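Local coordinates for TbpB (Actinobacillus pleuropneumoniae, PDB 3HOL), which probably binds host transferrin at the bacterial surface, as the lipoprotein component of the transferrin receptor used for iron acquisition, at residues A[278-283]-A[287-292]; A[387-392]-A[460-465]; A[406-411]-A[482-487]. One frame throughout, in Å; residues are numbered along the deposited sequence.

Interaction 1. Residues A[278-283]-A[287-292]; sequences ASKIDL and SISELN
A chi1 of -164° turns CG1 of Ile288 away from its own amide nitrogen, while chi1 -61° keeps CG1 of Ile281 next to its nitrogen; the two branches converge, Ile281 CG1 lying 3.9 Å from Ile288 CD1, with the side chains meeting at a slant. They form a non-hydrogen-bonded pair of an antiparallel beta hairpin in the C-lobe handle domain, made by strands 272-282 and 287-290. Lys280 and Ser289, the neighbouring hydrogen-bonded pair, are joined both ways: Lys280 N reaches Ser289 O at 2.8 Å, and Ser289 N returns a bond of the same length to Lys280 O. Asp282 N also donates to Ser287 O, whereas the return bond from Ser287 N is weak. Past the end of the second strand the backbone pairing persists, since Leu291 N meets Ala278 O at 2.9 Å in an almost straight bond, 173° at the hydrogen. Leu291 then packs its CB 3.9 Å from Ala278 CB.

Water supplements these bonds. One molecule accepts from Ala278 N and donates to Glu290 OE1, an oxygen also salt-bridged to Lys112; the other donates to Lys280 O and bonds to Ser289 OG. On the Ser279, Ile281 and Ile288 face, Ser279 OG probably bonds to Gln487 of the C-lobe barrel, and Ile288 packs near Gln487 and His489. The chemistry therefore implies a hairpin held mainly by main-chain bonds, with one face packed on the barrel and the carboxylate of Glu290 probably stabilised as an anion by Lys112.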
ATOM      1  N   ALA A 278       2.548  -6.307   6.530  1.00 11.07           N
ATOM      2  CA  ALA A 278       3.799  -5.709   6.070  1.00 12.00           C
ATOM      3  C   ALA A 278       4.379  -4.937   7.243  1.00 13.23           C
ATOM      4  O   ALA A 278       3.884  -3.861   7.600  1.00 12.94           O
ATOM      5  CB  ALA A 278       3.575  -4.751   4.839  1.00 12.12           C
ATOM      6  N   SER A 279       5.381  -5.523   7.886  1.00 13.61           N
ATOM      7  CA  SER A 279       5.988  -4.892   9.050  1.00 14.93           C
ATOM      8  C   SER A 279       7.455  -5.196   9.103  1.00 14.66           C
ATOM      9  O   SER A 279       7.952  -6.064   8.383  1.00 14.15           O
ATOM     10  CB  SER A 279       5.282  -5.271  10.369  1.00 14.81           C
ATOM     11  OG  SER A 279       5.228  -6.658  10.502  1.00 16.85           O
ATOM     12  N   LYS A 280       8.135  -4.441   9.953  1.00 15.80           N
ATOM     13  CA  LYS A 280       9.568  -4.462  10.075  1.00 17.37           C
ATOM     14  C   LYS A 280       9.900  -4.489  11.564  1.00 17.54           C
ATOM     15  O   LYS A 280       9.353  -3.702  12.338  1.00 17.33           O
ATOM     16  CB  LYS A 280      10.134  -3.219   9.380  1.00 17.95           C
ATOM     17  CG  LYS A 280      11.627  -2.934   9.625  1.00 22.59           C
ATOM     18  CD  LYS A 280      12.144  -1.852   8.679  1.00 24.60           C
ATOM     19  CE  LYS A 280      11.562  -0.481   9.004  1.00 28.05           C
ATOM     20  NZ  LYS A 280      12.306   0.095  10.168  1.00 31.89           N
ATOM     21  N   ILE A 281      10.772  -5.415  11.952  1.00 17.61           N
ATOM     22  CA  ILE A 281      11.293  -5.495  13.315  1.00 18.73           C
ATOM     23  C   ILE A 281      12.706  -4.925  13.311  1.00 19.52           C
ATOM     24  O   ILE A 281      13.575  -5.411  12.598  1.00 21.21           O
ATOM     25  CB  ILE A 281      11.353  -6.934  13.846  1.00 18.00           C
ATOM     26  CG1 ILE A 281       9.962  -7.567  13.878  1.00 19.96           C
ATOM     27  CG2 ILE A 281      12.032  -6.950  15.281  1.00 19.70           C
ATOM     28  CD1 ILE A 281       9.949  -9.092  14.078  1.00 19.46           C
ATOM     29  N   ASP A 282      12.928  -3.884  14.095  1.00 20.27           N
ATOM     30  CA  ASP A 282      14.248  -3.265  14.218  1.00 21.26           C
ATOM     31  C   ASP A 282      15.102  -4.104  15.199  1.00 21.02           C
ATOM     32  O   ASP A 282      14.715  -4.283  16.343  1.00 20.55           O
ATOM     33  CB  ASP A 282      14.063  -1.822  14.708  1.00 21.66           C
ATOM     34  CG  ASP A 282      15.356  -1.117  14.943  1.00 25.82           C
ATOM     35  OD1 ASP A 282      15.658  -0.171  14.195  1.00 32.87           O
ATOM     36  OD2 ASP A 282      16.073  -1.499  15.888  1.00 27.54           O
ATOM     37  N   LEU A 283      16.246  -4.627  14.743  1.00 21.91           N
ATOM     38  CA  LEU A 283      17.030  -5.548  15.577  1.00 22.31           C
ATOM     39  C   LEU A 283      17.954  -4.886  16.611  1.00 23.99           C
ATOM     40  O   LEU A 283      18.595  -5.591  17.404  1.00 24.91           O
ATOM     41  CB  LEU A 283      17.795  -6.562  14.728  1.00 21.02           C
ATOM     42  CG  LEU A 283      16.862  -7.489  13.953  1.00 20.84           C
ATOM     43  CD1 LEU A 283      17.615  -8.253  12.884  1.00 21.27           C
ATOM     44  CD2 LEU A 283      16.078  -8.428  14.873  1.00 16.90           C
ATOM     45  N   SER A 287      11.903  -3.566  18.270  1.00 23.41           N
ATOM     46  CA  SER A 287      10.612  -2.887  18.160  1.00 21.39           C
ATOM     47  C   SER A 287      10.052  -3.115  16.760  1.00 20.60           C
ATOM     48  O   SER A 287      10.822  -3.359  15.837  1.00 20.16           O
ATOM     49  CB  SER A 287      10.797  -1.398  18.422  1.00 21.27           C
ATOM     50  OG  SER A 287      11.714  -0.859  17.472  1.00 22.81           O
ATOM     51  N   ILE A 288       8.717  -3.032  16.610  1.00 19.77           N
ATOM     52  CA  ILE A 288       8.035  -3.332  15.323  1.00 19.38           C
ATOM     53  C   ILE A 288       7.458  -2.052  14.726  1.00 18.68           C
ATOM     54  O   ILE A 288       7.034  -1.193  15.476  1.00 18.68           O
ATOM     55  CB  ILE A 288       6.966  -4.442  15.501  1.00 19.14           C
ATOM     56  CG1 ILE A 288       6.544  -5.044  14.149  1.00 20.33           C
ATOM     57  CG2 ILE A 288       5.738  -3.945  16.268  1.00 19.85           C
ATOM     58  CD1 ILE A 288       6.205  -6.529  14.227  1.00 19.66           C
ATOM     59  N   SER A 289       7.506  -1.882  13.394  1.00 18.00           N
ATOM     60  CA  SER A 289       6.809  -0.781  12.733  1.00 17.46           C
ATOM     61  C   SER A 289       6.148  -1.254  11.422  1.00 16.40           C
ATOM     62  O   SER A 289       6.579  -2.254  10.835  1.00 14.79           O
ATOM     63  CB  SER A 289       7.738   0.414  12.495  1.00 18.36           C
ATOM     64  OG  SER A 289       8.715   0.123  11.521  1.00 22.17           O
ATOM     65  N   GLU A 290       5.103  -0.541  11.006  1.00 14.25           N
ATOM     66  CA  GLU A 290       4.355  -0.866   9.798  1.00 14.26           C
ATOM     67  C   GLU A 290       5.112  -0.418   8.567  1.00 14.25           C
ATOM     68  O   GLU A 290       5.734   0.644   8.569  1.00 14.08           O
ATOM     69  CB  GLU A 290       2.986  -0.171   9.849  1.00 13.87           C
ATOM     70  CG  GLU A 290       2.067  -0.722  10.886  1.00 14.82           C
ATOM     71  CD  GLU A 290       1.725  -2.195  10.681  1.00 18.18           C
ATOM     72  OE1 GLU A 290       1.655  -2.718   9.513  1.00 16.35           O
ATOM     73  OE2 GLU A 290       1.479  -2.841  11.713  1.00 17.02           O
ATOM     74  N   LEU A 291       5.051  -1.217   7.509  1.00 13.61           N
ATOM     75  CA  LEU A 291       5.539  -0.823   6.188  1.00 12.46           C
ATOM     76  C   LEU A 291       4.370  -0.434   5.310  1.00 12.17           C
ATOM     77  O   LEU A 291       3.311  -1.054   5.389  1.00 11.48           O
ATOM     78  CB  LEU A 291       6.258  -2.002   5.500  1.00 12.17           C
ATOM     79  CG  LEU A 291       7.614  -2.370   6.103  1.00 13.90           C
ATOM     80  CD1 LEU A 291       8.113  -3.728   5.516  1.00 13.47           C
ATOM     81  CD2 LEU A 291       8.679  -1.237   5.942  1.00 16.15           C
ATOM     82  N   ASN A 292       4.553   0.563   4.444  1.00 10.92           N
ATOM     83  CA  ASN A 292       3.527   0.828   3.434  1.00 11.57           C
ATOM     84  C   ASN A 292       3.450  -0.297   2.393  1.00 11.10           C
ATOM     85  O   ASN A 292       4.461  -0.672   1.767  1.00 10.78           O
ATOM     86  CB  ASN A 292       3.799   2.168   2.748  1.00 10.77           C
ATOM     87  CG  ASN A 292       3.633   3.322   3.691  1.00 13.66           C
ATOM     88  OD1 ASN A 292       2.788   3.285   4.606  1.00 12.85           O
ATOM     89  ND2 ASN A 292       4.391   4.384   3.458  1.00 11.30           N
TER
HETATM   90  O   HOH W   1       1.446  -5.429   9.064  1.00 11.90           O
HETATM   91  O   HOH W   2      10.711  -1.466  12.851  1.00 18.75           O

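Interaction 2. Residues A[387-392]-A[460-465]; sequences SKENNW and SRYENV
A surface contact between two loops at one end of the C-lobe beta barrel brings Glu389 and Asn390 against Tyr462. Residues 388-390 form the turn between strands 375-387 and 391-394 of a beta hairpin, while 460-465 belong to the long connection from strand 441-447 to strand 470-477. The turn is closed by a backbone bond from Lys388 N to Asn390 O.

The principal evidence is a CH-pi contact: Glu389 CB sits 3.5 Å from the centroid of the Tyr462 ring and only 4° off its normal. A bend in the glutamate chain at chi2 folds the carboxylate back over the same face, its plane 17° from that of the ring, and Glu389 CD comes within 3.6 Å of Tyr462 CD1. The ring's opposite face carries Arg461 CG, offset toward the rim, so the ring lies between the glutamate side chain and the aliphatic part of its own neighbour Arg461. Asn390 approaches differently, its amide turned 89° to the ring and its ND2 lying in the ring plane at the edge.

Water reinforces the glutamate: one molecule donates to Glu389 OE2 and accepts from Glu463 N, bridging the two loops. A second donates to Asn464 O and is weakly bonded to Lys388 NZ. Nearer the barrel, Val465 packs against Leu455 and Val386, and its CG1 meets Lys388 CG at 3.5 Å.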
ATOM      1  N   SER A 387      19.477 -12.344  21.352  1.00 23.57           N
ATOM      2  CA  SER A 387      20.577 -11.641  22.054  1.00 26.18           C
ATOM      3  C   SER A 387      20.480 -11.681  23.566  1.00 27.35           C
ATOM      4  O   SER A 387      19.377 -11.551  24.145  1.00 27.68           O
ATOM      5  CB  SER A 387      20.657 -10.164  21.634  1.00 26.22           C
ATOM      6  OG  SER A 387      20.973 -10.045  20.269  1.00 26.86           O
ATOM      7  N   LYS A 388      21.651 -11.821  24.197  1.00 28.14           N
ATOM      8  CA  LYS A 388      21.785 -11.711  25.637  1.00 29.69           C
ATOM      9  C   LYS A 388      23.145 -11.111  25.912  1.00 30.04           C
ATOM     10  O   LYS A 388      23.394  -9.977  25.501  1.00 29.64           O
ATOM     11  CB  LYS A 388      21.670 -13.078  26.286  1.00 30.09           C
ATOM     12  CG  LYS A 388      20.357 -13.270  26.949  1.00 32.83           C
ATOM     13  CD  LYS A 388      20.401 -12.923  28.394  1.00 35.98           C
ATOM     14  CE  LYS A 388      20.074 -14.144  29.215  1.00 38.38           C
ATOM     15  NZ  LYS A 388      20.240 -13.850  30.670  1.00 43.71           N
ATOM     16  N   GLU A 389      24.041 -11.859  26.569  1.00 30.50           N
ATOM     17  CA  GLU A 389      25.475 -11.448  26.603  1.00 30.99           C
ATOM     18  C   GLU A 389      26.091 -11.582  25.209  1.00 31.39           C
ATOM     19  O   GLU A 389      26.966 -10.807  24.814  1.00 31.87           O
ATOM     20  CB  GLU A 389      26.282 -12.274  27.607  1.00 30.72           C
ATOM     21  CG  GLU A 389      25.822 -12.137  29.014  1.00 31.41           C
ATOM     22  CD  GLU A 389      24.817 -13.197  29.412  1.00 32.31           C
ATOM     23  OE1 GLU A 389      24.170 -13.797  28.526  1.00 34.00           O
ATOM     24  OE2 GLU A 389      24.662 -13.432  30.625  1.00 30.26           O
ATOM     25  N   ASN A 390      25.606 -12.562  24.456  1.00 31.70           N
ATOM     26  CA  ASN A 390      26.100 -12.879  23.119  1.00 31.84           C
ATOM     27  C   ASN A 390      25.017 -12.600  22.066  1.00 31.16           C
ATOM     28  O   ASN A 390      23.870 -12.317  22.420  1.00 30.71           O
ATOM     29  CB  ASN A 390      26.413 -14.377  23.055  1.00 32.69           C
ATOM     30  CG  ASN A 390      27.780 -14.732  23.612  1.00 36.56           C
ATOM     31  OD1 ASN A 390      28.602 -13.854  23.919  1.00 40.74           O
ATOM     32  ND2 ASN A 390      28.042 -16.029  23.732  1.00 37.90           N
ATOM     33  N   ASN A 391      25.369 -12.722  20.785  1.00 30.11           N
ATOM     34  CA  ASN A 391      24.375 -12.738  19.692  1.00 30.51           C
ATOM     35  C   ASN A 391      24.282 -14.098  18.979  1.00 29.53           C
ATOM     36  O   ASN A 391      25.272 -14.841  18.928  1.00 29.22           O
ATOM     37  CB  ASN A 391      24.675 -11.662  18.636  1.00 30.29           C
ATOM     38  CG  ASN A 391      24.582 -10.267  19.191  1.00 33.46           C
ATOM     39  OD1 ASN A 391      23.618  -9.909  19.894  1.00 30.83           O
ATOM     40  ND2 ASN A 391      25.590  -9.448  18.875  1.00 35.91           N
ATOM     41  N   TRP A 392      23.104 -14.398  18.419  1.00 27.65           N
ATOM     42  CA  TRP A 392      22.851 -15.645  17.675  1.00 26.72           C
ATOM     43  C   TRP A 392      21.894 -15.291  16.548  1.00 26.01           C
ATOM     44  O   TRP A 392      21.016 -14.456  16.753  1.00 25.37           O
ATOM     45  CB  TRP A 392      22.197 -16.675  18.603  1.00 26.18           C
ATOM     46  CG  TRP A 392      21.737 -17.969  17.975  1.00 28.40           C
ATOM     47  CD1 TRP A 392      22.409 -19.180  17.988  1.00 30.46           C
ATOM     48  CD2 TRP A 392      20.479 -18.223  17.299  1.00 28.05           C
ATOM     49  NE1 TRP A 392      21.657 -20.144  17.348  1.00 30.50           N
ATOM     50  CE2 TRP A 392      20.476 -19.585  16.916  1.00 28.35           C
ATOM     51  CE3 TRP A 392      19.365 -17.426  16.973  1.00 27.65           C
ATOM     52  CZ2 TRP A 392      19.405 -20.170  16.212  1.00 27.99           C
ATOM     53  CZ3 TRP A 392      18.293 -18.017  16.271  1.00 27.21           C
ATOM     54  CH2 TRP A 392      18.329 -19.372  15.905  1.00 26.46           C
ATOM     55  N   SER A 460      30.683 -22.677  26.926  1.00 47.16           N
ATOM     56  CA  SER A 460      29.704 -22.956  28.002  1.00 45.24           C
ATOM     57  C   SER A 460      29.608 -21.745  28.952  1.00 43.11           C
ATOM     58  O   SER A 460      29.099 -21.806  30.080  1.00 43.29           O
ATOM     59  CB  SER A 460      30.055 -24.245  28.741  1.00 45.41           C
ATOM     60  OG  SER A 460      28.919 -24.725  29.445  1.00 47.67           O
ATOM     61  N   ARG A 461      30.076 -20.631  28.417  1.00 40.50           N
ATOM     62  CA  ARG A 461      30.274 -19.385  29.106  1.00 37.69           C
ATOM     63  C   ARG A 461      29.057 -18.765  29.826  1.00 35.12           C
ATOM     64  O   ARG A 461      29.199 -18.336  30.959  1.00 34.15           O
ATOM     65  CB  ARG A 461      30.881 -18.417  28.108  1.00 38.61           C
ATOM     66  CG  ARG A 461      31.518 -17.238  28.750  1.00 40.87           C
ATOM     67  CD  ARG A 461      32.227 -16.440  27.715  1.00 43.51           C
ATOM     68  NE  ARG A 461      33.284 -15.657  28.338  1.00 46.40           N
ATOM     69  CZ  ARG A 461      34.556 -16.034  28.404  1.00 45.28           C
ATOM     70  NH1 ARG A 461      34.955 -17.183  27.883  1.00 48.45           N
ATOM     71  NH2 ARG A 461      35.435 -15.253  28.982  1.00 47.55           N
ATOM     72  N   TYR A 462      27.881 -18.714  29.197  1.00 32.66           N
ATOM     73  CA  TYR A 462      26.714 -18.028  29.812  1.00 31.01           C
ATOM     74  C   TYR A 462      25.504 -18.940  30.056  1.00 30.74           C
ATOM     75  O   TYR A 462      25.444 -20.042  29.514  1.00 29.00           O
ATOM     76  CB  TYR A 462      26.309 -16.796  28.985  1.00 31.36           C
ATOM     77  CG  TYR A 462      27.427 -15.782  28.821  1.00 30.29           C
ATOM     78  CD1 TYR A 462      27.850 -14.994  29.901  1.00 30.82           C
ATOM     79  CD2 TYR A 462      28.068 -15.611  27.591  1.00 31.12           C
ATOM     80  CE1 TYR A 462      28.898 -14.051  29.761  1.00 27.99           C
ATOM     81  CE2 TYR A 462      29.110 -14.675  27.433  1.00 29.00           C
ATOM     82  CZ  TYR A 462      29.518 -13.914  28.524  1.00 28.85           C
ATOM     83  OH  TYR A 462      30.534 -13.003  28.376  1.00 30.49           O
ATOM     84  N   GLU A 463      24.552 -18.507  30.883  1.00 29.76           N
ATOM     85  CA  GLU A 463      23.323 -19.279  31.035  1.00 30.63           C
ATOM     86  C   GLU A 463      22.629 -19.340  29.661  1.00 29.82           C
ATOM     87  O   GLU A 463      22.791 -18.432  28.820  1.00 28.89           O
ATOM     88  CB  GLU A 463      22.394 -18.650  32.072  1.00 31.60           C
ATOM     89  CG  GLU A 463      22.944 -18.609  33.509  1.00 35.81           C
ATOM     90  CD  GLU A 463      21.840 -18.415  34.534  1.00 42.06           C
ATOM     91  OE1 GLU A 463      21.241 -17.301  34.606  1.00 42.39           O
ATOM     92  OE2 GLU A 463      21.564 -19.400  35.266  1.00 46.12           O
ATOM     93  N   ASN A 464      21.885 -20.423  29.423  1.00 29.15           N
ATOM     94  CA  ASN A 464      21.053 -20.504  28.222  1.00 28.07           C
ATOM     95  C   ASN A 464      19.975 -19.433  28.227  1.00 27.14           C
ATOM     96  O   ASN A 464      19.398 -19.142  29.274  1.00 26.31           O
ATOM     97  CB  ASN A 464      20.368 -21.856  28.172  1.00 28.30           C
ATOM     98  CG  ASN A 464      21.311 -22.968  27.825  1.00 28.73           C
ATOM     99  OD1 ASN A 464      22.496 -22.750  27.526  1.00 26.96           O
ATOM    100  ND2 ASN A 464      20.786 -24.184  27.847  1.00 29.60           N
ATOM    101  N   VAL A 465      19.668 -18.862  27.065  1.00 26.68           N
ATOM    102  CA  VAL A 465      18.494 -17.992  26.983  1.00 25.84           C
ATOM    103  C   VAL A 465      17.210 -18.812  27.132  1.00 25.20           C
ATOM    104  O   VAL A 465      17.114 -19.937  26.618  1.00 23.55           O
ATOM    105  CB  VAL A 465      18.428 -17.189  25.660  1.00 26.94           C
ATOM    106  CG1 VAL A 465      19.696 -16.419  25.453  1.00 29.04           C
ATOM    107  CG2 VAL A 465      18.146 -18.111  24.453  1.00 25.84           C
TER
HETATM  108  O   HOH W   3      19.335 -17.062  30.995  1.00 35.39           O
HETATM  109  O   HOH W   4      24.533 -15.924  32.212  1.00 35.75           O

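Interaction 3. Residues A[406-411]-A[482-487]; sequences TEFDVD and AELGGQ
Phe408 and Val410 meet Leu484 across the interior of the C-lobe beta barrel, an antiparallel structure in which strands 405-411 and 483-492 are not paired with each other. Their nearest alpha carbons, Phe408 CA and Leu484 CA, are 9.3 Å apart, which fits packing between facing walls and excludes direct backbone pairing here.

The aromatic part of the contact is CH-pi. Leu484 CD1 lies 4.0 Å from the centroid of the Phe408 ring and 12° off the ring normal, placing this methyl group over the middle of one face. With chi1 71° and chi2 78°, Leu484 sends CD1 over the ring and CD2 toward Val410. Phe501 extends the aromatic cluster: its ring meets that of Phe408 with the planes inclined at a shallow angle, and it also touches Leu484.

Backbone bonding runs to neighbouring strands instead, from Phe408 and Val410 to strand 375-387 and from Asp409 to strand 416-421. Asp409 projects away from Leu484, and its OD1 forms a salt bridge with Lys377, in keeping with an apolar inner face and a polar outer one.

Purely aliphatic packing completes the contact. Val410 and Leu484 lie alongside one another, pointing opposite ways, and the second leucine methyl, Leu484 CD2, reaches Val410 CG2 at 3.8 Å.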
ATOM      1  N   THR A 406      11.884 -24.625   9.551  1.00 18.04           N
ATOM      2  CA  THR A 406      10.677 -24.459  10.347  1.00 18.11           C
ATOM      3  C   THR A 406       9.710 -25.529   9.909  1.00 18.89           C
ATOM      4  O   THR A 406       9.753 -25.967   8.758  1.00 19.34           O
ATOM      5  CB  THR A 406      10.048 -23.057  10.168  1.00 18.12           C
ATOM      6  OG1 THR A 406       9.738 -22.852   8.784  1.00 16.17           O
ATOM      7  CG2 THR A 406      11.007 -21.934  10.629  1.00 17.30           C
ATOM      8  N   GLU A 407       8.852 -25.965  10.824  1.00 20.15           N
ATOM      9  CA  GLU A 407       7.828 -26.973  10.552  1.00 21.11           C
ATOM     10  C   GLU A 407       6.614 -26.596  11.345  1.00 21.13           C
ATOM     11  O   GLU A 407       6.735 -26.121  12.472  1.00 21.20           O
ATOM     12  CB  GLU A 407       8.268 -28.362  11.031  1.00 22.30           C
ATOM     13  CG  GLU A 407       9.623 -28.785  10.500  1.00 26.01           C
ATOM     14  CD  GLU A 407      10.102 -30.136  11.068  1.00 31.21           C
ATOM     15  OE1 GLU A 407       9.557 -30.600  12.104  1.00 30.69           O
ATOM     16  OE2 GLU A 407      11.055 -30.679  10.469  1.00 33.22           O
ATOM     17  N   PHE A 408       5.443 -26.847  10.776  1.00 21.01           N
ATOM     18  CA  PHE A 408       4.171 -26.562  11.427  1.00 21.74           C
ATOM     19  C   PHE A 408       3.175 -27.663  11.114  1.00 22.41           C
ATOM     20  O   PHE A 408       3.150 -28.181   9.980  1.00 23.57           O
ATOM     21  CB  PHE A 408       3.614 -25.203  10.945  1.00 20.88           C
ATOM     22  CG  PHE A 408       4.570 -24.075  11.134  1.00 20.98           C
ATOM     23  CD1 PHE A 408       4.529 -23.312  12.293  1.00 20.00           C
ATOM     24  CD2 PHE A 408       5.537 -23.797  10.173  1.00 21.60           C
ATOM     25  CE1 PHE A 408       5.416 -22.299  12.489  1.00 20.47           C
ATOM     26  CE2 PHE A 408       6.447 -22.755  10.348  1.00 20.46           C
ATOM     27  CZ  PHE A 408       6.393 -22.013  11.523  1.00 21.77           C
ATOM     28  N   ASP A 409       2.410 -28.042  12.135  1.00 22.82           N
ATOM     29  CA  ASP A 409       1.234 -28.896  11.975  1.00 23.68           C
ATOM     30  C   ASP A 409       0.035 -27.999  12.081  1.00 23.50           C
ATOM     31  O   ASP A 409      -0.097 -27.243  13.039  1.00 22.42           O
ATOM     32  CB  ASP A 409       1.131 -29.958  13.065  1.00 24.15           C
ATOM     33  CG  ASP A 409       2.317 -30.896  13.086  1.00 26.24           C
ATOM     34  OD1 ASP A 409       3.153 -30.858  12.162  1.00 29.97           O
ATOM     35  OD2 ASP A 409       2.414 -31.664  14.058  1.00 31.98           O
ATOM     36  N   VAL A 410      -0.828 -28.089  11.075  1.00 23.95           N
ATOM     37  CA  VAL A 410      -1.973 -27.210  10.974  1.00 24.72           C
ATOM     38  C   VAL A 410      -3.222 -28.078  10.912  1.00 25.19           C
ATOM     39  O   VAL A 410      -3.366 -28.936  10.031  1.00 25.08           O
ATOM     40  CB  VAL A 410      -1.876 -26.287   9.711  1.00 24.75           C
ATOM     41  CG1 VAL A 410      -3.205 -25.566   9.450  1.00 24.11           C
ATOM     42  CG2 VAL A 410      -0.723 -25.300   9.849  1.00 25.85           C
ATOM     43  N   ASP A 411      -4.122 -27.824  11.848  1.00 25.66           N
ATOM     44  CA  ASP A 411      -5.374 -28.534  11.902  1.00 26.36           C
ATOM     45  C   ASP A 411      -6.469 -27.493  11.656  1.00 26.04           C
ATOM     46  O   ASP A 411      -6.888 -26.786  12.582  1.00 26.53           O
ATOM     47  CB  ASP A 411      -5.500 -29.191  13.276  1.00 25.96           C
ATOM     48  CG  ASP A 411      -6.836 -29.872  13.482  1.00 28.46           C
ATOM     49  OD1 ASP A 411      -7.678 -29.797  12.560  1.00 26.37           O
ATOM     50  OD2 ASP A 411      -7.041 -30.476  14.572  1.00 29.23           O
ATOM     51  N   ALA A 482      -1.960 -22.134   1.064  1.00 20.57           N
ATOM     52  CA  ALA A 482      -0.836 -23.052   0.921  1.00 20.43           C
ATOM     53  C   ALA A 482       0.464 -22.473   1.453  1.00 19.84           C
ATOM     54  O   ALA A 482       1.488 -23.159   1.462  1.00 20.46           O
ATOM     55  CB  ALA A 482      -0.653 -23.438  -0.567  1.00 20.07           C
ATOM     56  N   GLU A 483       0.447 -21.195   1.838  1.00 18.75           N
ATOM     57  CA  GLU A 483       1.609 -20.551   2.443  1.00 18.35           C
ATOM     58  C   GLU A 483       1.187 -19.951   3.776  1.00 17.50           C
ATOM     59  O   GLU A 483       0.053 -19.466   3.925  1.00 17.02           O
ATOM     60  CB  GLU A 483       2.186 -19.459   1.513  1.00 18.51           C
ATOM     61  CG  GLU A 483       2.538 -19.988   0.080  1.00 19.54           C
ATOM     62  CD  GLU A 483       3.104 -18.940  -0.864  1.00 21.11           C
ATOM     63  OE1 GLU A 483       3.324 -17.806  -0.427  1.00 15.67           O
ATOM     64  OE2 GLU A 483       3.367 -19.244  -2.062  1.00 19.25           O
ATOM     65  N   LEU A 484       2.089 -19.997   4.738  1.00 16.64           N
ATOM     66  CA  LEU A 484       1.861 -19.324   6.036  1.00 16.66           C
ATOM     67  C   LEU A 484       3.127 -18.612   6.479  1.00 16.00           C
ATOM     68  O   LEU A 484       4.242 -18.949   6.031  1.00 15.39           O
ATOM     69  CB  LEU A 484       1.329 -20.278   7.130  1.00 16.43           C
ATOM     70  CG  LEU A 484       2.222 -21.364   7.777  1.00 17.40           C
ATOM     71  CD1 LEU A 484       3.190 -20.856   8.838  1.00 13.68           C
ATOM     72  CD2 LEU A 484       1.372 -22.443   8.380  1.00 17.43           C
ATOM     73  N   GLY A 485       2.961 -17.601   7.328  1.00 15.09           N
ATOM     74  CA  GLY A 485       4.106 -16.863   7.846  1.00 14.82           C
ATOM     75  C   GLY A 485       3.721 -16.102   9.100  1.00 15.44           C
ATOM     76  O   GLY A 485       2.532 -15.941   9.398  1.00 16.39           O
ATOM     77  N   GLY A 486       4.708 -15.604   9.830  1.00 16.12           N
ATOM     78  CA  GLY A 486       4.399 -14.789  11.000  1.00 16.58           C
ATOM     79  C   GLY A 486       5.659 -14.302  11.673  1.00 16.54           C
ATOM     80  O   GLY A 486       6.761 -14.440  11.138  1.00 17.15           O
ATOM     81  N   GLN A 487       5.492 -13.718  12.852  1.00 16.54           N
ATOM     82  CA  GLN A 487       6.596 -13.022  13.487  1.00 17.11           C
ATOM     83  C   GLN A 487       6.381 -12.947  14.970  1.00 17.09           C
ATOM     84  O   GLN A 487       5.265 -13.000  15.463  1.00 16.54           O
ATOM     85  CB  GLN A 487       6.740 -11.611  12.928  1.00 17.51           C
ATOM     86  CG  GLN A 487       5.529 -10.761  13.180  1.00 20.95           C
ATOM     87  CD  GLN A 487       5.168  -9.888  11.998  1.00 30.75           C
ATOM     88  OE1 GLN A 487       4.650 -10.363  10.956  1.00 30.69           O
ATOM     89  NE2 GLN A 487       5.415  -8.589  12.153  1.00 33.42           N
TER

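Interaction 3 is wholly buried, interaction 1 partly buried, and interaction 2 superficial. Interactions 2 and 3 both reach the C-lobe barrel sheet yet lie about 28 Å apart between centres: one joins loops at its end, the other crosses its interior. Their chemistry follows, with a carboxylate and an amide beside a tyrosine ring and water bridging the loops outside, and hydrocarbon alone inside. Interaction 1 instead joins adjacent handle strands through main-chain bonds, and it touches interaction 3 at Gln487. Strand 483-492 thus contributes Leu484 to the barrel core and Gln487 to the handle, so that this strand probably helps join the two domains.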